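Long-range contacts in putative large adhesion protein (Lap) involved in biofilm formation (Marinobacter hydrocarbonoclasticus ATCC 49840, PDB 6M8M), which binds sugars such as glucose through a calcium-dependent PA14 domain and probably helps a large bacterial adhesin take part in biofilm formation: residues Y43-G48 with S111-V116; G51-N56 with W180-A185; T128-V133 with G162-L167; Y139-N144 with H173-V178. All blocks are in the same frame, centred on the assembly; numbering follows the deposited sequence. Where two conformers were deposited one is given.

Contact 1: Y43-G48 with S111-V116. With CA (calcium ion), chain D.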
loop_
_atom_site.group_PDB
_atom_site.type_symbol
_atom_site.label_atom_id
_atom_site.label_comp_id
_atom_site.label_asym_id
_atom_site.label_seq_id
_atom_site.Cartn_x
_atom_site.Cartn_y
_atom_site.Cartn_z
ATOM N N TYR A 43 -3.758 2.367 -9.623
ATOM C CA TYR A 43 -4.054 3.539 -10.435
ATOM C C TYR A 43 -2.826 3.906 -11.253
ATOM O O TYR A 43 -1.745 4.145 -10.703
ATOM C CB TYR A 43 -4.412 4.739 -9.556
ATOM C CG TYR A 43 -5.627 4.544 -8.702
ATOM C CD1 TYR A 43 -5.572 3.810 -7.537
ATOM C CD2 TYR A 43 -6.845 5.089 -9.068
ATOM C CE1 TYR A 43 -6.716 3.619 -6.760
ATOM C CE2 TYR A 43 -7.963 4.907 -8.320
ATOM C CZ TYR A 43 -7.904 4.174 -7.177
ATOM O OH TYR A 43 -9.085 4.026 -6.473
ATOM N N ALA A 44 -3.010 3.989 -12.564
ATOM C CA ALA A 44 -2.013 4.530 -13.472
ATOM C C ALA A 44 -2.106 6.046 -13.431
ATOM O O ALA A 44 -3.204 6.604 -13.501
ATOM C CB ALA A 44 -2.316 4.048 -14.885
ATOM N N TYR A 45 -0.981 6.717 -13.263
ATOM C CA TYR A 45 -0.942 8.175 -13.246
ATOM C C TYR A 45 0.069 8.625 -14.287
ATOM O O TYR A 45 1.216 8.174 -14.276
ATOM C CB TYR A 45 -0.555 8.665 -11.859
ATOM C CG TYR A 45 -0.448 10.174 -11.711
ATOM C CD1 TYR A 45 0.694 10.847 -12.114
ATOM C CD2 TYR A 45 -1.462 10.915 -11.135
ATOM C CE1 TYR A 45 0.816 12.224 -11.955
ATOM C CE2 TYR A 45 -1.345 12.289 -10.974
ATOM C CZ TYR A 45 -0.200 12.927 -11.374
ATOM O OH TYR A 45 -0.084 14.294 -11.174
ATOM N N ALA A 46 -0.368 9.496 -15.191
ATOM C CA ALA A 46 0.450 9.977 -16.301
ATOM C C ALA A 46 0.936 11.381 -15.981
ATOM O O ALA A 46 0.172 12.346 -16.059
ATOM C CB ALA A 46 -0.368 9.976 -17.593
ATOM N N GLN A 47 2.212 11.505 -15.629
ATOM C CA GLN A 47 2.773 12.822 -15.371
ATOM C C GLN A 47 2.707 13.634 -16.655
ATOM O O GLN A 47 3.120 13.170 -17.718
ATOM C CB GLN A 47 4.219 12.681 -14.901
ATOM C CG GLN A 47 4.875 14.003 -14.547
ATOM C CD GLN A 47 6.165 13.814 -13.793
ATOM O OE1 GLN A 47 6.315 12.843 -13.040
ATOM N NE2 GLN A 47 7.088 14.753 -13.935
ATOM N N GLY A 48 2.193 14.849 -16.553
ATOM C CA GLY A 48 1.773 15.618 -17.702
ATOM C C GLY A 48 0.265 15.705 -17.667
ATOM O O GLY A 48 -0.290 16.568 -16.994
ATOM N N SER A 111 2.136 3.618 -17.465
ATOM C CA SER A 111 2.225 5.039 -17.180
ATOM C C SER A 111 3.543 5.358 -16.496
ATOM O O SER A 111 4.282 4.471 -16.068
ATOM C CB SER A 111 1.062 5.494 -16.301
ATOM O OG SER A 111 1.066 4.802 -15.056
ATOM N N SER A 112 3.811 6.657 -16.365
ATOM C CA SER A 112 5.045 7.124 -15.744
ATOM C C SER A 112 5.067 6.854 -14.248
ATOM O O SER A 112 6.125 6.537 -13.686
ATOM C CB SER A 112 5.209 8.623 -16.009
ATOM O OG SER A 112 4.139 9.372 -15.461
ATOM N N ASP A 113 3.935 7.044 -13.576
ATOM C CA ASP A 113 3.808 6.984 -12.131
ATOM C C ASP A 113 2.708 5.981 -11.800
ATOM O O ASP A 113 1.869 5.644 -12.637
ATOM C CB ASP A 113 3.435 8.350 -11.545
ATOM C CG ASP A 113 4.506 9.436 -11.758
ATOM O OD1 ASP A 113 4.984 9.634 -12.904
ATOM O OD2 ASP A 113 4.873 10.115 -10.775
ATOM N N ALA A 114 2.644 5.548 -10.545
ATOM C CA ALA A 114 1.650 4.548 -10.177
ATOM C C ALA A 114 1.300 4.679 -8.707
ATOM O O ALA A 114 2.131 5.055 -7.884
ATOM C CB ALA A 114 2.171 3.145 -10.465
ATOM N N ILE A 115 0.058 4.324 -8.386
ATOM C CA ILE A 115 -0.474 4.403 -7.032
ATOM C C ILE A 115 -1.108 3.064 -6.694
ATOM O O ILE A 115 -1.815 2.477 -7.529
ATOM C CB ILE A 115 -1.534 5.520 -6.933
ATOM C CG1 ILE A 115 -0.905 6.895 -7.174
ATOM C CG2 ILE A 115 -2.246 5.498 -5.596
ATOM C CD1 ILE A 115 -1.896 7.972 -7.536
ATOM N N VAL A 116 -0.891 2.599 -5.460
ATOM C CA VAL A 116 -1.566 1.412 -4.941
ATOM C C VAL A 116 -2.301 1.802 -3.671
ATOM O O VAL A 116 -1.750 2.507 -2.814
ATOM C CB VAL A 116 -0.559 0.284 -4.644
ATOM C CG1 VAL A 116 -1.255 -0.908 -3.998
ATOM C CG2 VAL A 116 0.170 -0.117 -5.900
HETATM CA CA CA D . 6.900 10.863 -12.053
HETATM O O HOH W 1 9.263 11.516 -11.812
#
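Strands 43-45 and 113-116 run antiparallel, their axes 4.7 Å apart, with Tyr43–Ile115 and Tyr45–Asp113 as hydrogen-bonded pairs and Ala44–Ala114 as the non-hydrogen-bonded pair between them. Asp113 O takes two donors: Tyr45 N, which lies well above the carbonyl plane, and Ser111 OG at 2.7 Å. Beyond the last pair, the Ser112 hydroxyl and a calcium ion join the chains. Ser112 OG accepts a nearly straight bond from Gln47 N at 2.9 Å (169°) and gives its own proton to Asp113 OD1, meeting that oxygen on its anti side. The carboxylate thus fixed chelates the calcium through OD1 (2.4 Å) and OD2 (2.5 Å). Gln47, its CG anti to the backbone N (chi1 -178°) and its chain extended, brings OE1 to 2.3 Å from the same calcium; Asn53, Gln182 and a water complete the site. The Tyr45 ring runs beside Asp113, its CD1 3.8 Å from Asp113 CB, while Tyr45 OH hydrogen-bonds to Gly52 O. On this face Tyr43 CB also packs on Ile115 CB. Helix 57-66 covers these side chains, Phe63 meeting the Tyr45 ring edge-to-face, and strand 174-181 pairs with the other edge of strand 113-122.

Contact 2: G51-N56 with W180-A185. With CA (calcium ion), chain E; CA (calcium ion), chain D; BGC (beta-D-glucopyranose), chain B.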
loop_
_atom_site.group_PDB
_atom_site.type_symbol
_atom_site.label_atom_id
_atom_site.label_comp_id
_atom_site.label_asym_id
_atom_site.label_seq_id
_atom_site.Cartn_x
_atom_site.Cartn_y
_atom_site.Cartn_z
ATOM N N GLY A 51 -1.169 15.764 -14.239
ATOM C CA GLY A 51 -0.566 16.730 -13.361
ATOM C C GLY A 51 0.917 16.508 -13.164
ATOM O O GLY A 51 1.571 15.836 -13.959
ATOM N N GLY A 52 1.460 17.078 -12.101
ATOM C CA GLY A 52 2.878 17.002 -11.842
ATOM C C GLY A 52 3.293 15.671 -11.245
ATOM O O GLY A 52 2.489 14.765 -10.996
ATOM N N ASN A 53 4.595 15.551 -11.018
ATOM C CA ASN A 53 5.147 14.347 -10.415
ATOM C C ASN A 53 4.424 14.014 -9.118
ATOM O O ASN A 53 4.080 14.903 -8.342
ATOM C CB ASN A 53 6.624 14.590 -10.125
ATOM C CG ASN A 53 7.354 13.328 -9.761
ATOM O OD1 ASN A 53 6.959 12.230 -10.156
ATOM N ND2 ASN A 53 8.426 13.468 -9.006
ATOM N N LEU A 54 4.186 12.732 -8.876
ATOM C CA LEU A 54 3.658 12.328 -7.582
ATOM C C LEU A 54 4.717 12.563 -6.521
ATOM O O LEU A 54 5.863 12.136 -6.668
ATOM C CB LEU A 54 3.257 10.862 -7.586
ATOM C CG LEU A 54 2.080 10.534 -8.503
ATOM C CD1 LEU A 54 1.729 9.052 -8.337
ATOM C CD2 LEU A 54 0.859 11.395 -8.233
ATOM N N SER A 55 4.340 13.234 -5.444
ATOM C CA SER A 55 5.323 13.513 -4.404
ATOM C C SER A 55 4.759 13.641 -2.998
ATOM O O SER A 55 5.559 13.806 -2.075
ATOM C CB SER A 55 6.106 14.777 -4.732
ATOM O OG SER A 55 5.243 15.888 -4.635
ATOM N N ASN A 56 3.447 13.579 -2.777
ATOM C CA ASN A 56 2.942 13.682 -1.416
ATOM C C ASN A 56 1.601 12.979 -1.285
ATOM O O ASN A 56 0.899 12.723 -2.268
ATOM C CB ASN A 56 2.889 15.127 -0.894
ATOM C CG ASN A 56 1.937 15.991 -1.664
ATOM O OD1 ASN A 56 0.725 15.925 -1.485
ATOM N ND2 ASN A 56 2.484 16.857 -2.514
ATOM N N TRP A 180 2.845 5.103 -3.457
ATOM C CA TRP A 180 3.092 5.478 -4.843
ATOM C C TRP A 180 4.533 5.274 -5.254
ATOM O O TRP A 180 5.459 5.244 -4.431
ATOM C CB TRP A 180 2.684 6.925 -5.114
ATOM C CG TRP A 180 3.576 7.971 -4.517
ATOM C CD1 TRP A 180 4.624 8.581 -5.113
ATOM C CD2 TRP A 180 3.462 8.553 -3.216
ATOM N NE1 TRP A 180 5.183 9.503 -4.270
ATOM C CE2 TRP A 180 4.486 9.508 -3.097
ATOM C CE3 TRP A 180 2.593 8.352 -2.133
ATOM C CZ2 TRP A 180 4.660 10.285 -1.949
ATOM C CZ3 TRP A 180 2.764 9.124 -0.994
ATOM C CH2 TRP A 180 3.792 10.078 -0.912
ATOM N N ASP A 181 4.685 5.152 -6.572
ATOM C CA ASP A 181 5.963 5.243 -7.253
ATOM C C ASP A 181 5.935 6.462 -8.166
ATOM O O ASP A 181 5.074 6.562 -9.050
ATOM C CB ASP A 181 6.247 3.990 -8.088
ATOM C CG ASP A 181 7.519 4.133 -8.887
ATOM O OD1 ASP A 181 8.472 4.701 -8.327
ATOM O OD2 ASP A 181 7.554 3.714 -10.066
ATOM N N GLN A 182 6.869 7.390 -7.951
ATOM C CA GLN A 182 7.048 8.532 -8.842
ATOM C C GLN A 182 7.803 8.161 -10.108
ATOM O O GLN A 182 7.827 8.958 -11.059
ATOM C CB GLN A 182 7.808 9.658 -8.125
ATOM C CG GLN A 182 9.255 9.361 -7.764
ATOM C CD GLN A 182 10.297 10.047 -8.634
ATOM O OE1 GLN A 182 10.064 11.083 -9.276
ATOM N NE2 GLN A 182 11.481 9.475 -8.635
ATOM N N GLY A 183 8.414 6.988 -10.144
ATOM C CA GLY A 183 9.235 6.542 -11.250
ATOM C C GLY A 183 10.495 5.888 -10.724
ATOM O O GLY A 183 10.871 6.036 -9.563
ATOM N N GLY A 184 11.164 5.171 -11.597
ATOM C CA GLY A 184 12.447 4.548 -11.264
ATOM C C GLY A 184 12.249 3.167 -10.654
ATOM O O GLY A 184 11.616 2.301 -11.258
ATOM N N ALA A 185 12.791 2.962 -9.469
ATOM C CA ALA A 185 12.576 1.723 -8.732
ATOM C C ALA A 185 11.298 1.840 -7.907
ATOM O O ALA A 185 10.826 2.939 -7.608
ATOM C CB ALA A 185 13.771 1.410 -7.838
HETATM CA CA CA E . 10.495 5.215 -7.339
HETATM CA CA CA D . 6.900 10.863 -12.053
HETATM C C2 BGC B . 13.747 6.188 -7.279
HETATM C C3 BGC B . 15.155 5.971 -6.832
HETATM C C4 BGC B . 15.855 7.286 -6.595
HETATM C C5 BGC B . 15.057 8.135 -5.615
HETATM C C6 BGC B . 15.652 9.482 -5.350
HETATM C C1 BGC B . 13.009 7.053 -6.273
HETATM O O1 BGC B . 11.744 7.303 -6.705
HETATM O O2 BGC B . 12.995 4.973 -7.406
HETATM O O3 BGC B . 15.874 5.193 -7.815
HETATM O O4 BGC B . 17.134 7.055 -6.006
HETATM O O5 BGC B . 13.703 8.344 -6.130
HETATM O O6 BGC B . 15.800 10.227 -6.532
HETATM O O HOH W 1 9.263 11.516 -11.812
#
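Two calcium sites and the glucose pocket meet where the loop of Asn53 and Leu54 packs against the end of strand 174-181. Asn53 ND2 donates to Gln182 OE1 at 2.9 Å, the amide planes turned 64° apart, while Asn53 OD1 and the backbone O of Gln182 both bind the same calcium ion, each at 2.3 Å. A water on that ion also donates to Gln182 OE1, so this side-chain oxygen is gripped twice; Gln47 and Asp113 supply the remaining ligands. With chi1 at 67° and a bend at chi2, the Gln182 chain places NE2 beside the sugar, where it donates to glucose O1 at 2.9 Å (165°). This is the calcium-dependent sugar recognition of the PA14 domain: the second calcium is held by Asp181 OD1, Gly183 O and Ala185 O together with Asp136 and Asp137, and is chelated by glucose O1 and O2. Asp181 OD1 also accepts from Gly183 N, an Asx turn, and Ala185 N donates to glucose O2. Farther along the loop, Leu54 CB lies 3.6 Å from Trp180 CD1. The indole, its NE1 bonded to Asn154, continues alongside Ser55, and Asn56 O lies over one face, toward its rim.

Contact 3: T128-V133 with G162-L167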
loop_
_atom_site.group_PDB
_atom_site.type_symbol
_atom_site.label_atom_id
_atom_site.label_comp_id
_atom_site.label_asym_id
_atom_site.label_seq_id
_atom_site.Cartn_x
_atom_site.Cartn_y
_atom_site.Cartn_z
ATOM N N THR A 128 -1.898 -3.420 21.287
ATOM C CA THR A 128 -1.042 -2.331 20.843
ATOM C C THR A 128 -0.101 -2.908 19.799
ATOM O O THR A 128 0.559 -3.919 20.048
ATOM C CB THR A 128 -0.259 -1.748 22.018
ATOM O OG1 THR A 128 -1.195 -1.348 23.034
ATOM C CG2 THR A 128 0.606 -0.594 21.571
ATOM N N TYR A 129 -0.095 -2.299 18.622
ATOM C CA TYR A 129 0.569 -2.832 17.445
ATOM C C TYR A 129 1.406 -1.741 16.793
ATOM O O TYR A 129 1.340 -0.568 17.158
ATOM C CB TYR A 129 -0.473 -3.387 16.459
ATOM C CG TYR A 129 -1.337 -4.477 17.066
ATOM C CD1 TYR A 129 -0.917 -5.795 17.062
ATOM C CD2 TYR A 129 -2.559 -4.181 17.656
ATOM C CE1 TYR A 129 -1.693 -6.791 17.630
ATOM C CE2 TYR A 129 -3.337 -5.179 18.225
ATOM C CZ TYR A 129 -2.895 -6.475 18.217
ATOM O OH TYR A 129 -3.661 -7.501 18.771
ATOM N N GLN A 130 2.189 -2.125 15.788
ATOM C CA GLN A 130 3.120 -1.200 15.160
ATOM C C GLN A 130 3.529 -1.743 13.804
ATOM O O GLN A 130 3.890 -2.914 13.681
ATOM C CB GLN A 130 4.351 -1.035 16.048
ATOM C CG GLN A 130 5.383 -0.059 15.552
ATOM C CD GLN A 130 6.542 0.044 16.519
ATOM O OE1 GLN A 130 6.985 -0.959 17.063
ATOM N NE2 GLN A 130 7.021 1.251 16.757
ATOM N N PHE A 131 3.504 -0.871 12.796
ATOM C CA PHE A 131 3.985 -1.200 11.467
ATOM C C PHE A 131 5.431 -0.748 11.288
ATOM O O PHE A 131 5.879 0.239 11.874
ATOM C CB PHE A 131 3.142 -0.498 10.403
ATOM C CG PHE A 131 1.756 -1.046 10.230
ATOM C CD1 PHE A 131 1.537 -2.163 9.455
ATOM C CD2 PHE A 131 0.667 -0.403 10.796
ATOM C CE1 PHE A 131 0.242 -2.647 9.273
ATOM C CE2 PHE A 131 -0.618 -0.884 10.611
ATOM C CZ PHE A 131 -0.830 -2.002 9.844
ATOM N N ARG A 132 6.132 -1.452 10.409
ATOM C CA ARG A 132 7.424 -1.035 9.871
ATOM C C ARG A 132 7.341 -1.216 8.365
ATOM O O ARG A 132 6.860 -2.247 7.892
ATOM C CB ARG A 132 8.585 -1.818 10.475
ATOM C CG ARG A 132 9.933 -1.339 9.961
ATOM C CD ARG A 132 11.067 -1.951 10.750
ATOM N NE ARG A 132 11.186 -3.364 10.473
ATOM C CZ ARG A 132 12.122 -4.154 10.989
ATOM N NH1 ARG A 132 13.025 -3.650 11.824
ATOM N NH2 ARG A 132 12.153 -5.435 10.668
ATOM N N VAL A 133 7.788 -0.214 7.614
ATOM C CA VAL A 133 7.570 -0.171 6.168
ATOM C C VAL A 133 8.884 0.116 5.467
ATOM O O VAL A 133 9.582 1.065 5.833
ATOM C CB VAL A 133 6.531 0.901 5.780
ATOM C CG1 VAL A 133 6.312 0.911 4.266
ATOM C CG2 VAL A 133 5.216 0.689 6.532
ATOM N N GLY A 162 6.837 2.874 12.197
ATOM C CA GLY A 162 5.707 3.719 12.495
ATOM C C GLY A 162 5.460 3.839 13.989
ATOM O O GLY A 162 6.240 3.384 14.828
ATOM N N SER A 163 4.362 4.495 14.323
ATOM C CA SER A 163 4.019 4.692 15.724
ATOM C C SER A 163 3.226 3.509 16.271
ATOM O O SER A 163 2.443 2.879 15.555
ATOM C CB SER A 163 3.216 5.977 15.925
ATOM O OG SER A 163 2.121 6.068 15.038
ATOM N N GLU A 164 3.428 3.210 17.553
ATOM C CA GLU A 164 2.561 2.261 18.230
ATOM C C GLU A 164 1.140 2.798 18.223
ATOM O O GLU A 164 0.919 4.009 18.351
ATOM C CB GLU A 164 3.050 2.010 19.654
ATOM C CG GLU A 164 4.395 1.293 19.700
ATOM C CD GLU A 164 4.933 1.074 21.100
ATOM O OE1 GLU A 164 5.740 0.147 21.293
ATOM O OE2 GLU A 164 4.567 1.838 22.007
ATOM N N PHE A 165 0.176 1.908 18.033
ATOM C CA PHE A 165 -1.227 2.285 18.074
ATOM C C PHE A 165 -1.976 1.227 18.864
ATOM O O PHE A 165 -1.656 0.040 18.785
ATOM C CB PHE A 165 -1.826 2.483 16.668
ATOM C CG PHE A 165 -1.783 1.269 15.792
ATOM C CD1 PHE A 165 -0.654 0.976 15.043
ATOM C CD2 PHE A 165 -2.886 0.443 15.665
ATOM C CE1 PHE A 165 -0.618 -0.125 14.225
ATOM C CE2 PHE A 165 -2.844 -0.668 14.831
ATOM C CZ PHE A 165 -1.713 -0.944 14.113
ATOM N N THR A 166 -2.972 1.663 19.614
ATOM C CA THR A 166 -3.826 0.758 20.381
ATOM C C THR A 166 -5.206 0.782 19.760
ATOM O O THR A 166 -5.764 1.849 19.504
ATOM C CB THR A 166 -3.849 1.180 21.850
ATOM O OG1 THR A 166 -2.512 1.066 22.366
ATOM C CG2 THR A 166 -4.781 0.315 22.661
ATOM N N LEU A 167 -5.743 -0.390 19.481
ATOM C CA LEU A 167 -7.060 -0.446 18.858
ATOM C C LEU A 167 -8.081 0.210 19.776
ATOM O O LEU A 167 -8.035 0.051 20.993
ATOM C CB LEU A 167 -7.435 -1.889 18.559
ATOM C CG LEU A 167 -6.458 -2.642 17.654
ATOM C CD1 LEU A 167 -6.902 -4.095 17.481
ATOM C CD2 LEU A 167 -6.314 -1.980 16.304
HETATM O O HOH W 2 6.120 -1.922 19.545
HETATM O O HOH W 3 2.527 1.804 13.098
#
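Thr128 OG1 and Thr166 OG1 share a 2.8 Å hydrogen bond across a non-hydrogen-bonded pair of the antiparallel sheet that forms one layer of the PA14 domain. Either hydroxyl may give the proton. Next along, Tyr129 and Phe165 form a hydrogen-bonded pair, but the regular ladder then breaks: Ser163 O and Phe131 N are bridged by a water, and direct backbone bonding resumes only with Gly162 N to Phe131 O. Gln130 helps to span this interruption. Its chain, fully stretched with chi1 near 180°, sends NE2 to Gly162 O at 3.0 Å, the acceptor lying in the amide plane, while OE1 takes a bond from Arg193 and a water that also donates to Glu164 OE1. On the opposite face, chi1 of 60° folds the Phe165 ring back across the neighbouring strand. Tyr129 CB sits over one of its faces in a CH-pi contact, 4.1 Å from the centroid. The Phe131 ring is almost parallel to it, planes 15° apart, yet slid so far that little of one lies over the other; Phe202 meets Phe131 edge-to-face, and Val143 of strand 139-143 packs on Phe165. At the end of the pair, Leu167 CD1 touches Tyr129 CE2 at 3.8 Å.

Contact 4: Y139-N144 with H173-V178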
loop_
_atom_site.group_PDB
_atom_site.type_symbol
_atom_site.label_atom_id
_atom_site.label_comp_id
_atom_site.label_asym_id
_atom_site.label_seq_id
_atom_site.Cartn_x
_atom_site.Cartn_y
_atom_site.Cartn_z
ATOM N N TYR A 139 4.211 6.629 1.172
ATOM C CA TYR A 139 3.050 5.881 1.627
ATOM C C TYR A 139 2.467 6.527 2.874
ATOM O O TYR A 139 3.120 7.317 3.565
ATOM C CB TYR A 139 3.387 4.410 1.963
ATOM C CG TYR A 139 4.464 4.328 3.010
ATOM C CD1 TYR A 139 5.792 4.420 2.648
ATOM C CD2 TYR A 139 4.165 4.245 4.366
ATOM C CE1 TYR A 139 6.798 4.409 3.583
ATOM C CE2 TYR A 139 5.182 4.247 5.331
ATOM C CZ TYR A 139 6.497 4.335 4.921
ATOM O OH TYR A 139 7.514 4.344 5.864
ATOM N N ARG A 140 1.231 6.135 3.177
ATOM C CA ARG A 140 0.601 6.427 4.457
ATOM C C ARG A 140 -0.252 5.231 4.847
ATOM O O ARG A 140 -0.989 4.700 4.004
ATOM C CB ARG A 140 -0.278 7.672 4.405
ATOM C CG ARG A 140 -0.969 7.914 5.764
ATOM C CD ARG A 140 -1.777 9.176 5.800
ATOM N NE ARG A 140 -0.904 10.338 5.827
ATOM C CZ ARG A 140 -1.332 11.580 5.691
ATOM N NH1 ARG A 140 -2.625 11.825 5.496
ATOM N NH2 ARG A 140 -0.466 12.572 5.718
ATOM N N ILE A 141 -0.164 4.818 6.108
ATOM C CA ILE A 141 -1.044 3.815 6.701
ATOM C C ILE A 141 -1.904 4.498 7.753
ATOM O O ILE A 141 -1.386 5.184 8.638
ATOM C CB ILE A 141 -0.252 2.665 7.357
ATOM C CG1 ILE A 141 0.757 2.078 6.369
ATOM C CG2 ILE A 141 -1.224 1.624 7.911
ATOM C CD1 ILE A 141 1.490 0.855 6.866
ATOM N N GLU A 142 -3.206 4.302 7.662
ATOM C CA GLU A 142 -4.160 4.787 8.649
ATOM C C GLU A 142 -4.924 3.612 9.239
ATOM O O GLU A 142 -5.311 2.687 8.517
ATOM C CB GLU A 142 -5.144 5.766 8.003
ATOM C CG GLU A 142 -4.511 7.078 7.593
ATOM C CD GLU A 142 -5.426 7.962 6.763
ATOM O OE1 GLU A 142 -6.522 7.498 6.378
ATOM O OE2 GLU A 142 -5.042 9.123 6.495
ATOM N N VAL A 143 -5.124 3.629 10.551
ATOM C CA VAL A 143 -5.935 2.636 11.250
ATOM C C VAL A 143 -7.036 3.404 11.951
ATOM O O VAL A 143 -6.758 4.342 12.711
ATOM C CB VAL A 143 -5.108 1.807 12.237
ATOM C CG1 VAL A 143 -6.025 0.958 13.120
ATOM C CG2 VAL A 143 -4.133 0.915 11.477
ATOM N N ASN A 144 -8.284 3.057 11.645
ATOM C CA ASN A 144 -9.442 3.766 12.182
ATOM C C ASN A 144 -9.307 5.264 11.942
ATOM O O ASN A 144 -9.631 6.092 12.802
ATOM C CB ASN A 144 -9.657 3.430 13.650
ATOM C CG ASN A 144 -10.260 2.047 13.835
ATOM O OD1 ASN A 144 -11.144 1.636 13.081
ATOM N ND2 ASN A 144 -9.761 1.310 14.818
ATOM N N HIS A 173 -11.840 -2.706 12.785
ATOM C CA HIS A 173 -10.712 -1.783 12.834
ATOM C C HIS A 173 -10.197 -1.613 11.416
ATOM O O HIS A 173 -9.450 -2.448 10.901
ATOM C CB HIS A 173 -9.653 -2.317 13.780
ATOM C CG HIS A 173 -10.150 -2.455 15.181
ATOM N ND1 HIS A 173 -10.495 -1.365 15.942
ATOM C CD2 HIS A 173 -10.396 -3.546 15.944
ATOM C CE1 HIS A 173 -10.921 -1.774 17.126
ATOM N NE2 HIS A 173 -10.864 -3.091 17.154
ATOM N N SER A 174 -10.588 -0.520 10.792
ATOM C CA SER A 174 -10.246 -0.295 9.404
ATOM C C SER A 174 -8.762 -0.000 9.260
ATOM O O SER A 174 -8.138 0.620 10.126
ATOM C CB SER A 174 -11.042 0.889 8.871
ATOM O OG SER A 174 -10.627 2.088 9.516
ATOM N N VAL A 175 -8.190 -0.468 8.164
ATOM C CA VAL A 175 -6.840 -0.115 7.755
ATOM C C VAL A 175 -6.888 0.340 6.305
ATOM O O VAL A 175 -7.564 -0.274 5.471
ATOM C CB VAL A 175 -5.848 -1.274 7.992
ATOM C CG1 VAL A 175 -6.237 -2.548 7.233
ATOM C CG2 VAL A 175 -4.433 -0.835 7.643
ATOM N N GLU A 176 -6.225 1.458 6.029
ATOM C CA GLU A 176 -6.144 2.021 4.688
ATOM C C GLU A 176 -4.705 2.399 4.426
ATOM O O GLU A 176 -4.104 3.143 5.210
ATOM C CB GLU A 176 -7.038 3.241 4.522
ATOM C CG GLU A 176 -6.882 3.896 3.156
ATOM C CD GLU A 176 -7.932 4.945 2.859
ATOM O OE1 GLU A 176 -9.103 4.750 3.248
ATOM O OE2 GLU A 176 -7.582 5.964 2.219
ATOM N N ILE A 177 -4.154 1.878 3.340
ATOM C CA ILE A 177 -2.779 2.129 2.930
ATOM C C ILE A 177 -2.814 2.762 1.559
ATOM O O ILE A 177 -3.477 2.236 0.653
ATOM C CB ILE A 177 -1.982 0.817 2.875
ATOM C CG1 ILE A 177 -1.959 0.158 4.254
ATOM C CG2 ILE A 177 -0.580 1.044 2.333
ATOM C CD1 ILE A 177 -1.737 -1.317 4.210
ATOM N N VAL A 178 -2.090 3.861 1.390
ATOM C CA VAL A 178 -1.822 4.388 0.056
ATOM C C VAL A 178 -0.311 4.414 -0.128
ATOM O O VAL A 178 0.443 4.642 0.827
ATOM C CB VAL A 178 -2.460 5.762 -0.217
ATOM C CG1 VAL A 178 -3.976 5.695 -0.063
ATOM C CG2 VAL A 178 -1.859 6.825 0.660
HETATM O O HOH W 4 -8.299 3.641 8.590
HETATM O O HOH W 5 -8.734 5.508 6.625
#
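Asn144 and His173 both set CG anti to their carbonyl carbons (chi1 -75° and -61°), and this swings the amide and the imidazole together at the end of an antiparallel strand pair. Asn144 ND2 donates to His173 ND1 at 3.0 Å; the bond lies in the plane of both groups although these planes are 66° apart, and accepting it suggests that ND1 is unprotonated here. Asn144 OD1 takes the N-H of Ser174 from above its carbonyl plane at 3.2 Å, and Asn144 N donates to Ser174 O, so one residue closes the ladder with three bonds. Strands 139-143 and 174-181 are neighbours in the larger sheet of the PA14 beta-sandwich, with Arg140–Val178 and Glu142–Glu176 as hydrogen-bonded pairs. Their inward side chains fill the core between the layers: Ile141 CG1 rests on Ile177 CG1 at 3.9 Å and Ile141 CG2 on Val175 CG2, the branches running alongside, with Phe131 and Val133 of strand 128-136 packed against Ile141. The other face carries Arg140, Glu142 and Glu176, with Val178 among them. Arg140 pairs with Glu150 and reaches Glu142 only by a long contact. Two carboxylates come near each other, Glu142 OE1 4.6 Å from Glu176 OE2, a repulsion probably eased by Lys61, which forms a salt bridge with Glu176. Back in the core, Val143 CG2 meets Val175 CG2 at 4.2 Å.

In the fold
Contacts 1 and 4 pair strands of one sheet, and contact 2 joins a loop to the end of its strand 174-181, which leads from the carboxylate pair and hydrophobic core of contact 4 into the turn that carries the calcium and sugar ligands. Contacts 1 and 2 touch and share one calcium ion, each supplying two of its four protein residues, so metal bonds join segments distant in the sequence. Contact 3 lies in the facing sheet, at the other side of the chain's centre from contact 1, and no metal enters it. Contact 1 is buried, the others partly buried. Contacts 3 and 4 meet through Phe131, Val133 and Ile141, which make apolar core between the layers, while their outer faces carry mostly polar side chains.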